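Local coordinates for protein TetR family transcriptional regulator (PDB 6SRN) that binds a furan-type bacterial hormone and probably acts as a DNA-binding transcriptional regulator in the control of antibiotic production, at residues Tyr144-Gln156 with Pro170-Phe182. Numbering follows the deposited sequence.
Sequences YVDWTHLLEVPLQ and PAAAARSLVAAFF. With LUB (4-(Hydroxymethyl)-2-propylfuran-3-carboxylic acid), chain B.
Leu155 enters a hole formed by Pro170, Ala173, Ala174 and Leu177, a knobs-into-holes fit. Its CD1 does most of the touching and lies 3.7 Å from Ala174 CB. The chain is extended at chi2, with CD1 anti to CA, and this carries CD1 up against the backbone N of Ala174. Ala174 CB also meets Thr148 O. The axes of 145-156 and 170-182 come within 8.4 Å, consistent with the small Ala174 facing Thr148 and Leu155. They run at 134° to each other.

Val178 fills the next turn. Its CG2 is 3.8 Å from Trp147 CB and also touches Thr148 OG1 and Leu151 CD1. Its CG1 packs against Tyr144 CB.

The aromatic contact is T-shaped. The edge of Tyr144 points at a face of Phe182, with the planes at 71°. Tyr144 OH lies above that face, toward the rim, and hydrogen-bonds to Asn190 of the second subunit.

No direct hydrogen bond joins the two helices. A water bridges them, donating to Ala171 O and weakly to Glu152 OE2. At the start of helix 145-156, Thr148 OG1 donates to the O of the N-cap residue Tyr144 (2.8 Å) from above the carbonyl plane. Thr148 N uses the same oxygen, which thus holds two bonds. Arg175 NE forms a salt bridge with Glu203 of the second subunit.

The ligand LUB sits at the Tyr144 end. Tyr144 N donates to its carboxyl oxygen O10 (2.9 Å, 144° at the hydrogen). The propyl end C8 lies over one face of Trp147, 3.5 Å from CD2. LUB C5 meets the edge of Phe182.

The packing is therefore mainly apolar, while its aromatic end forms part of the hormone pocket beside the dimer interface of this TetR-type ligand domain. Here the ligand and the second subunit both reach Tyr144 and Phe182.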
ATOM      1  N   TYR A 144      -4.303  -9.414   2.639  1.00  7.13           N
ATOM      2  CA  TYR A 144      -5.444  -8.572   3.088  1.00  7.41           C
ATOM      3  C   TYR A 144      -6.650  -9.365   3.581  1.00  7.56           C
ATOM      4  O   TYR A 144      -7.359  -8.904   4.508  1.00  7.57           O
ATOM      5  CB  TYR A 144      -5.886  -7.553   1.997  1.00  7.79           C
ATOM      6  CG  TYR A 144      -4.701  -6.893   1.318  1.00  7.41           C
ATOM      7  CD1 TYR A 144      -3.730  -6.181   2.042  1.00  7.56           C
ATOM      8  CD2 TYR A 144      -4.488  -7.039  -0.055  1.00  7.09           C
ATOM      9  CE1 TYR A 144      -2.627  -5.668   1.416  1.00  8.12           C
ATOM     10  CE2 TYR A 144      -3.387  -6.500  -0.674  1.00  7.62           C
ATOM     11  CZ  TYR A 144      -2.436  -5.842   0.068  1.00  8.42           C
ATOM     12  OH  TYR A 144      -1.320  -5.367  -0.561  1.00 10.00           O
ATOM     13  N   VAL A 145      -6.908 -10.525   2.964  1.00  8.63           N
ATOM     14  CA  VAL A 145      -8.144 -11.217   3.238  1.00  9.49           C
ATOM     15  C   VAL A 145      -8.211 -11.790   4.667  1.00  8.70           C
ATOM     16  O   VAL A 145      -9.266 -11.812   5.262  1.00  9.41           O
ATOM     17  CB  VAL A 145      -8.512 -12.250   2.179  1.00 10.64           C
ATOM     18  CG1 VAL A 145      -8.638 -11.631   0.800  1.00 11.18           C
ATOM     19  CG2 VAL A 145      -7.497 -13.329   2.143  1.00 10.99           C
ATOM     20  N   ASP A 146      -7.086 -12.229   5.230  1.00  9.57           N
ATOM     21  CA  ASP A 146      -7.095 -12.774   6.590  1.00  9.81           C
ATOM     22  C   ASP A 146      -7.458 -11.697   7.616  1.00  8.93           C
ATOM     23  O   ASP A 146      -8.298 -11.916   8.467  1.00  9.52           O
ATOM     24  CB  ASP A 146      -5.739 -13.403   6.927  1.00  9.85           C
ATOM     25  CG  ASP A 146      -5.455 -14.656   6.126  1.00 10.74           C
ATOM     26  OD1 ASP A 146      -6.389 -15.506   6.065  1.00 13.70           O
ATOM     27  OD2 ASP A 146      -4.349 -14.779   5.529  1.00 11.95           O
ATOM     28  N   TRP A 147      -6.849 -10.524   7.492  1.00  8.65           N
ATOM     29  CA  TRP A 147      -7.135  -9.446   8.422  1.00  8.68           C
ATOM     30  C   TRP A 147      -8.549  -8.925   8.200  1.00  8.71           C
ATOM     31  O   TRP A 147      -9.219  -8.598   9.138  1.00  8.60           O
ATOM     32  CB  TRP A 147      -6.125  -8.305   8.266  1.00  8.97           C
ATOM     33  CG  TRP A 147      -4.922  -8.409   9.182  1.00  8.77           C
ATOM     34  CD1 TRP A 147      -3.669  -8.939   8.884  1.00  9.19           C
ATOM     35  CD2 TRP A 147      -4.847  -7.948  10.520  1.00  8.66           C
ATOM     36  NE1 TRP A 147      -2.835  -8.815   9.992  1.00  9.93           N
ATOM     37  CE2 TRP A 147      -3.550  -8.258  11.019  1.00  9.66           C
ATOM     38  CE3 TRP A 147      -5.764  -7.319  11.375  1.00  9.01           C
ATOM     39  CZ2 TRP A 147      -3.158  -7.860  12.301  1.00  9.07           C
ATOM     40  CZ3 TRP A 147      -5.366  -6.973  12.635  1.00  9.00           C
ATOM     41  CH2 TRP A 147      -4.097  -7.265  13.086  1.00  9.34           C
ATOM     42  N   THR A 148      -9.005  -8.880   6.953  1.00  8.70           N
ATOM     43  CA  THR A 148     -10.361  -8.446   6.688  1.00  8.88           C
ATOM     44  C   THR A 148     -11.374  -9.354   7.379  1.00  9.52           C
ATOM     45  O   THR A 148     -12.261  -8.839   8.070  1.00  9.86           O
ATOM     46  CB  THR A 148     -10.607  -8.280   5.184  1.00  8.97           C
ATOM     47  OG1 THR A 148      -9.639  -7.372   4.639  1.00  8.86           O
ATOM     48  CG2 THR A 148     -12.018  -7.717   4.924  1.00  9.47           C
ATOM     49  N   HIS A 149     -11.194 -10.657   7.219  1.00 10.49           N
ATOM     50  CA  HIS A 149     -12.071 -11.644   7.862  1.00 12.97           C
ATOM     51  C   HIS A 149     -11.983 -11.578   9.372  1.00 11.96           C
ATOM     52  O   HIS A 149     -13.007 -11.675  10.092  1.00 12.19           O
ATOM     53  CB  HIS A 149     -11.750 -13.047   7.351  1.00 15.91           C
ATOM     54  CG  HIS A 149     -12.447 -13.368   6.071  1.00 20.90           C
ATOM     55  ND1 HIS A 149     -11.830 -13.978   5.000  1.00 25.17           N
ATOM     56  CD2 HIS A 149     -13.735 -13.158   5.697  1.00 23.47           C
ATOM     57  CE1 HIS A 149     -12.718 -14.146   4.030  1.00 24.30           C
ATOM     58  NE2 HIS A 149     -13.871 -13.635   4.419  1.00 24.32           N
ATOM     59  N   LEU A 150     -10.770 -11.388   9.875  1.00 11.57           N
ATOM     60  CA  LEU A 150     -10.566 -11.288  11.302  1.00 12.41           C
ATOM     61  C   LEU A 150     -11.328 -10.128  11.925  1.00 12.31           C
ATOM     62  O   LEU A 150     -12.046 -10.301  12.906  1.00 13.86           O
ATOM     63  CB  LEU A 150      -9.057 -11.238  11.618  1.00 12.98           C
ATOM     64  CG  LEU A 150      -8.663 -11.264  13.090  1.00 14.23           C
ATOM     65  CD1 LEU A 150      -9.123 -12.532  13.785  1.00 14.16           C
ATOM     66  CD2 LEU A 150      -7.159 -11.122  13.199  1.00 15.01           C
ATOM     67  N   LEU A 151     -11.252  -8.952  11.334  1.00 11.19           N
ATOM     68  CA  LEU A 151     -11.858  -7.734  11.910  1.00 11.82           C
ATOM     69  C   LEU A 151     -13.367  -7.633  11.674  1.00 12.33           C
ATOM     70  O   LEU A 151     -14.103  -6.977  12.390  1.00 12.20           O
ATOM     71  CB  LEU A 151     -11.195  -6.478  11.328  1.00 12.64           C
ATOM     72  CG  LEU A 151      -9.703  -6.296  11.659  1.00 13.54           C
ATOM     73  CD1 LEU A 151      -9.222  -4.951  11.149  1.00 15.29           C
ATOM     74  CD2 LEU A 151      -9.436  -6.440  13.145  1.00 13.77           C
ATOM     75  N   GLU A 152     -13.840  -8.274  10.625  1.00 12.85           N
ATOM     76  CA  GLU A 152     -15.268  -8.214  10.326  1.00 14.26           C
ATOM     77  C   GLU A 152     -16.147  -8.689  11.502  1.00 12.93           C
ATOM     78  O   GLU A 152     -17.240  -8.177  11.725  1.00 12.64           O
ATOM     79  CB  GLU A 152     -15.500  -9.100   9.095  1.00 17.99           C
ATOM     80  CG  GLU A 152     -16.575  -8.664   8.173  1.00 24.20           C
ATOM     81  CD  GLU A 152     -16.582  -9.537   6.911  1.00 24.38           C
ATOM     82  OE1 GLU A 152     -15.896 -10.612   6.838  1.00 31.99           O
ATOM     83  OE2 GLU A 152     -17.232  -9.113   5.973  1.00 30.29           O
ATOM     84  N   VAL A 153     -15.687  -9.710  12.223  1.00 12.16           N
ATOM     85  CA  VAL A 153     -16.431 -10.303  13.320  1.00 12.47           C
ATOM     86  C   VAL A 153     -16.730  -9.299  14.440  1.00 11.70           C
ATOM     87  O   VAL A 153     -17.926  -9.045  14.742  1.00 11.02           O
ATOM     88  CB  VAL A 153     -15.742 -11.555  13.871  1.00 14.96           C
ATOM     89  CG1 VAL A 153     -16.495 -12.114  15.087  1.00 16.04           C
ATOM     90  CG2 VAL A 153     -15.666 -12.617  12.791  1.00 17.34           C
ATOM     91  N   PRO A 154     -15.689  -8.697  15.068  1.00 10.33           N
ATOM     92  CA  PRO A 154     -16.023  -7.633  16.028  1.00  9.54           C
ATOM     93  C   PRO A 154     -16.761  -6.451  15.455  1.00  9.00           C
ATOM     94  O   PRO A 154     -17.540  -5.832  16.151  1.00  9.82           O
ATOM     95  CB  PRO A 154     -14.655  -7.219  16.604  1.00 10.34           C
ATOM     96  CG  PRO A 154     -13.682  -7.703  15.620  1.00 10.59           C
ATOM     97  CD  PRO A 154     -14.244  -8.969  15.043  1.00 10.76           C
ATOM     98  N   LEU A 155     -16.545  -6.123  14.183  1.00  8.79           N
ATOM     99  CA  LEU A 155     -17.274  -5.051  13.590  1.00  9.00           C
ATOM    100  C   LEU A 155     -18.767  -5.396  13.441  1.00  9.13           C
ATOM    101  O   LEU A 155     -19.608  -4.506  13.590  1.00  9.38           O
ATOM    102  CB  LEU A 155     -16.671  -4.689  12.236  1.00  8.98           C
ATOM    103  CG  LEU A 155     -15.345  -3.928  12.356  1.00  9.15           C
ATOM    104  CD1 LEU A 155     -14.659  -3.905  10.987  1.00  9.53           C
ATOM    105  CD2 LEU A 155     -15.503  -2.525  12.900  1.00  9.71           C
ATOM    106  N   GLN A 156     -19.088  -6.662  13.166  1.00  9.85           N
ATOM    107  CA  GLN A 156     -20.501  -7.119  13.181  1.00 10.74           C
ATOM    108  C   GLN A 156     -21.094  -6.971  14.550  1.00 10.94           C
ATOM    109  O   GLN A 156     -22.229  -6.536  14.692  1.00 10.33           O
ATOM    110  CB  GLN A 156     -20.645  -8.555  12.720  1.00 12.30           C
ATOM    111  CG  GLN A 156     -22.083  -9.040  12.690  1.00 15.58           C
ATOM    112  CD  GLN A 156     -22.970  -8.198  11.789  1.00 17.79           C
ATOM    113  OE1 GLN A 156     -22.548  -7.764  10.713  1.00 19.82           O
ATOM    114  NE2 GLN A 156     -24.216  -7.960  12.233  1.00 20.34           N
ATOM    115  N   PRO A 170     -20.430  -3.392   8.293  1.00  9.59           N
ATOM    116  CA  PRO A 170     -19.232  -4.009   8.891  1.00  9.12           C
ATOM    117  C   PRO A 170     -18.201  -4.559   7.892  1.00  8.86           C
ATOM    118  O   PRO A 170     -16.982  -4.398   8.144  1.00  8.00           O
ATOM    119  CB  PRO A 170     -19.786  -5.137   9.758  1.00  9.64           C
ATOM    120  CG  PRO A 170     -21.144  -4.710  10.043  1.00  9.94           C
ATOM    121  CD  PRO A 170     -21.663  -3.898   8.919  1.00  9.69           C
ATOM    122  N   ALA A 171     -18.647  -5.206   6.799  1.00  8.81           N
ATOM    123  CA  ALA A 171     -17.711  -5.791   5.836  1.00  8.37           C
ATOM    124  C   ALA A 171     -16.959  -4.658   5.144  1.00  7.86           C
ATOM    125  O   ALA A 171     -15.741  -4.726   4.928  1.00  8.04           O
ATOM    126  CB  ALA A 171     -18.463  -6.620   4.823  1.00  8.33           C
ATOM    127  N   ALA A 172     -17.666  -3.579   4.843  1.00  7.26           N
ATOM    128  CA  ALA A 172     -17.036  -2.435   4.221  1.00  6.86           C
ATOM    129  C   ALA A 172     -16.054  -1.752   5.144  1.00  6.55           C
ATOM    130  O   ALA A 172     -14.987  -1.355   4.708  1.00  6.60           O
ATOM    131  CB  ALA A 172     -18.077  -1.470   3.760  1.00  6.82           C
ATOM    132  N   ALA A 173     -16.402  -1.625   6.407  1.00  6.09           N
ATOM    133  CA  ALA A 173     -15.518  -1.054   7.412  1.00  5.95           C
ATOM    134  C   ALA A 173     -14.257  -1.894   7.582  1.00  5.88           C
ATOM    135  O   ALA A 173     -13.168  -1.333   7.715  1.00  5.94           O
ATOM    136  CB  ALA A 173     -16.245  -0.892   8.723  1.00  6.33           C
ATOM    137  N   ALA A 174     -14.384  -3.205   7.538  1.00  5.77           N
ATOM    138  CA  ALA A 174     -13.249  -4.083   7.697  1.00  5.54           C
ATOM    139  C   ALA A 174     -12.335  -3.864   6.484  1.00  5.57           C
ATOM    140  O   ALA A 174     -11.135  -3.738   6.635  1.00  5.82           O
ATOM    141  CB  ALA A 174     -13.688  -5.533   7.766  1.00  5.74           C
ATOM    142  N   ARG A 175     -12.884  -3.914   5.276  1.00  5.71           N
ATOM    143  CA  ARG A 175     -12.054  -3.651   4.106  1.00  6.28           C
ATOM    144  C   ARG A 175     -11.346  -2.313   4.152  1.00  6.69           C
ATOM    145  O   ARG A 175     -10.155  -2.210   3.828  1.00  6.78           O
ATOM    146  CB  ARG A 175     -12.871  -3.716   2.823  1.00  6.70           C
ATOM    147  CG  ARG A 175     -13.314  -5.106   2.406  1.00  7.18           C
ATOM    148  CD  ARG A 175     -14.042  -5.065   1.082  1.00  7.39           C
ATOM    149  NE  ARG A 175     -15.310  -4.335   1.065  1.00  7.23           N
ATOM    150  CZ  ARG A 175     -16.511  -4.893   1.249  1.00  7.55           C
ATOM    151  NH1 ARG A 175     -16.630  -6.177   1.588  1.00  8.00           N
ATOM    152  NH2 ARG A 175     -17.565  -4.137   1.156  1.00  7.49           N
ATOM    153  N   SER A 176     -12.073  -1.274   4.518  1.00  6.69           N
ATOM    154  CA  SER A 176     -11.528   0.101   4.546  1.00  7.00           C
ATOM    155  C   SER A 176     -10.389   0.197   5.561  1.00  6.30           C
ATOM    156  O   SER A 176      -9.359   0.838   5.336  1.00  6.79           O
ATOM    157  CB  SER A 176     -12.598   1.125   4.839  1.00  7.36           C
ATOM    158  OG  SER A 176     -13.601   1.156   3.790  1.00  8.73           O
ATOM    159  N   LEU A 177     -10.625  -0.365   6.727  1.00  6.22           N
ATOM    160  CA  LEU A 177      -9.610  -0.342   7.787  1.00  5.93           C
ATOM    161  C   LEU A 177      -8.328  -1.071   7.377  1.00  5.74           C
ATOM    162  O   LEU A 177      -7.189  -0.604   7.546  1.00  5.82           O
ATOM    163  CB  LEU A 177     -10.129  -0.944   9.072  1.00  6.22           C
ATOM    164  CG  LEU A 177     -10.990  -0.003   9.912  1.00  6.10           C
ATOM    165  CD1 LEU A 177     -11.743  -0.855  10.945  1.00  6.43           C
ATOM    166  CD2 LEU A 177     -10.216   1.134  10.553  1.00  5.88           C
ATOM    167  N   VAL A 178      -8.495  -2.239   6.790  1.00  5.50           N
ATOM    168  CA  VAL A 178      -7.311  -3.033   6.390  1.00  5.83           C
ATOM    169  C   VAL A 178      -6.556  -2.304   5.281  1.00  5.91           C
ATOM    170  O   VAL A 178      -5.342  -2.183   5.326  1.00  6.24           O
ATOM    171  CB  VAL A 178      -7.687  -4.474   6.004  1.00  5.84           C
ATOM    172  CG1 VAL A 178      -6.539  -5.216   5.277  1.00  6.07           C
ATOM    173  CG2 VAL A 178      -8.167  -5.239   7.229  1.00  6.25           C
ATOM    174  N   ALA A 179      -7.273  -1.824   4.271  1.00  5.69           N
ATOM    175  CA  ALA A 179      -6.588  -1.127   3.166  1.00  6.24           C
ATOM    176  C   ALA A 179      -5.915   0.152   3.657  1.00  6.29           C
ATOM    177  O   ALA A 179      -4.764   0.439   3.289  1.00  7.08           O
ATOM    178  CB  ALA A 179      -7.563  -0.779   2.073  1.00  6.57           C
ATOM    179  N   ALA A 180      -6.610   0.926   4.484  1.00  6.13           N
ATOM    180  CA  ALA A 180      -6.017   2.179   4.994  1.00  6.18           C
ATOM    181  C   ALA A 180      -4.782   1.920   5.868  1.00  5.66           C
ATOM    182  O   ALA A 180      -3.762   2.616   5.766  1.00  5.87           O
ATOM    183  CB  ALA A 180      -7.022   2.938   5.739  1.00  6.84           C
ATOM    184  N   PHE A 181      -4.909   0.961   6.781  1.00  5.61           N
ATOM    185  CA  PHE A 181      -3.801   0.589   7.644  1.00  5.77           C
ATOM    186  C   PHE A 181      -2.618   0.064   6.798  1.00  5.60           C
ATOM    187  O   PHE A 181      -1.480   0.462   6.966  1.00  5.51           O
ATOM    188  CB  PHE A 181      -4.236  -0.458   8.681  1.00  6.04           C
ATOM    189  CG  PHE A 181      -3.155  -0.799   9.660  1.00  6.29           C
ATOM    190  CD1 PHE A 181      -2.133  -1.652   9.284  1.00  6.12           C
ATOM    191  CD2 PHE A 181      -3.076  -0.164  10.875  1.00  6.21           C
ATOM    192  CE1 PHE A 181      -1.091  -1.934  10.128  1.00  6.41           C
ATOM    193  CE2 PHE A 181      -2.025  -0.427  11.730  1.00  6.29           C
ATOM    194  CZ  PHE A 181      -1.044  -1.340  11.369  1.00  6.36           C
ATOM    195  N   PHE A 182      -2.927  -0.812   5.850  1.00  5.69           N
ATOM    196  CA  PHE A 182      -1.911  -1.288   4.954  1.00  5.62           C
ATOM    197  C   PHE A 182      -1.151  -0.124   4.296  1.00  5.46           C
ATOM    198  O   PHE A 182       0.072  -0.092   4.208  1.00  5.84           O
ATOM    199  CB  PHE A 182      -2.491  -2.181   3.852  1.00  5.61           C
ATOM    200  CG  PHE A 182      -1.473  -2.406   2.784  1.00  6.02           C
ATOM    201  CD1 PHE A 182      -0.381  -3.235   2.975  1.00  6.03           C
ATOM    202  CD2 PHE A 182      -1.531  -1.667   1.602  1.00  6.45           C
ATOM    203  CE1 PHE A 182       0.627  -3.304   2.018  1.00  6.57           C
ATOM    204  CE2 PHE A 182      -0.548  -1.751   0.659  1.00  6.60           C
ATOM    205  CZ  PHE A 182       0.561  -2.574   0.854  1.00  6.44           C
TER
HETATM  206  C2  LUB B 301      -1.436  -5.620   6.208  1.00 12.61           C
HETATM  207  C4  LUB B 301       0.123  -6.537   4.891  1.00 12.42           C
HETATM  208  C5  LUB B 301       0.663  -5.456   5.461  1.00 12.05           C
HETATM  209  C6  LUB B 301      -2.690  -5.103   6.786  1.00 12.74           C
HETATM  210  O11 LUB B 301      -3.272  -7.759   5.523  1.00 13.84           O
HETATM  211  C9  LUB B 301      -2.175  -7.687   4.911  1.00 12.38           C
HETATM  212  O10 LUB B 301      -1.887  -8.484   3.946  1.00 14.02           O
HETATM  213  C3  LUB B 301      -1.206  -6.662   5.243  1.00 13.01           C
HETATM  214  C12 LUB B 301       0.990  -7.496   4.088  1.00 13.42           C
HETATM  215  O13 LUB B 301       0.366  -7.727   2.804  1.00 15.11           O
HETATM  216  O1  LUB B 301      -0.323  -4.774   6.195  1.00 11.63           O
HETATM  217  C7  LUB B 301      -2.630  -5.336   8.301  1.00 13.67           C
HETATM  218  C8  LUB B 301      -3.895  -4.900   8.999  1.00 14.37           C
HETATM  219  O   HOH W   1     -15.192  -7.663   4.877  1.00 30.36           O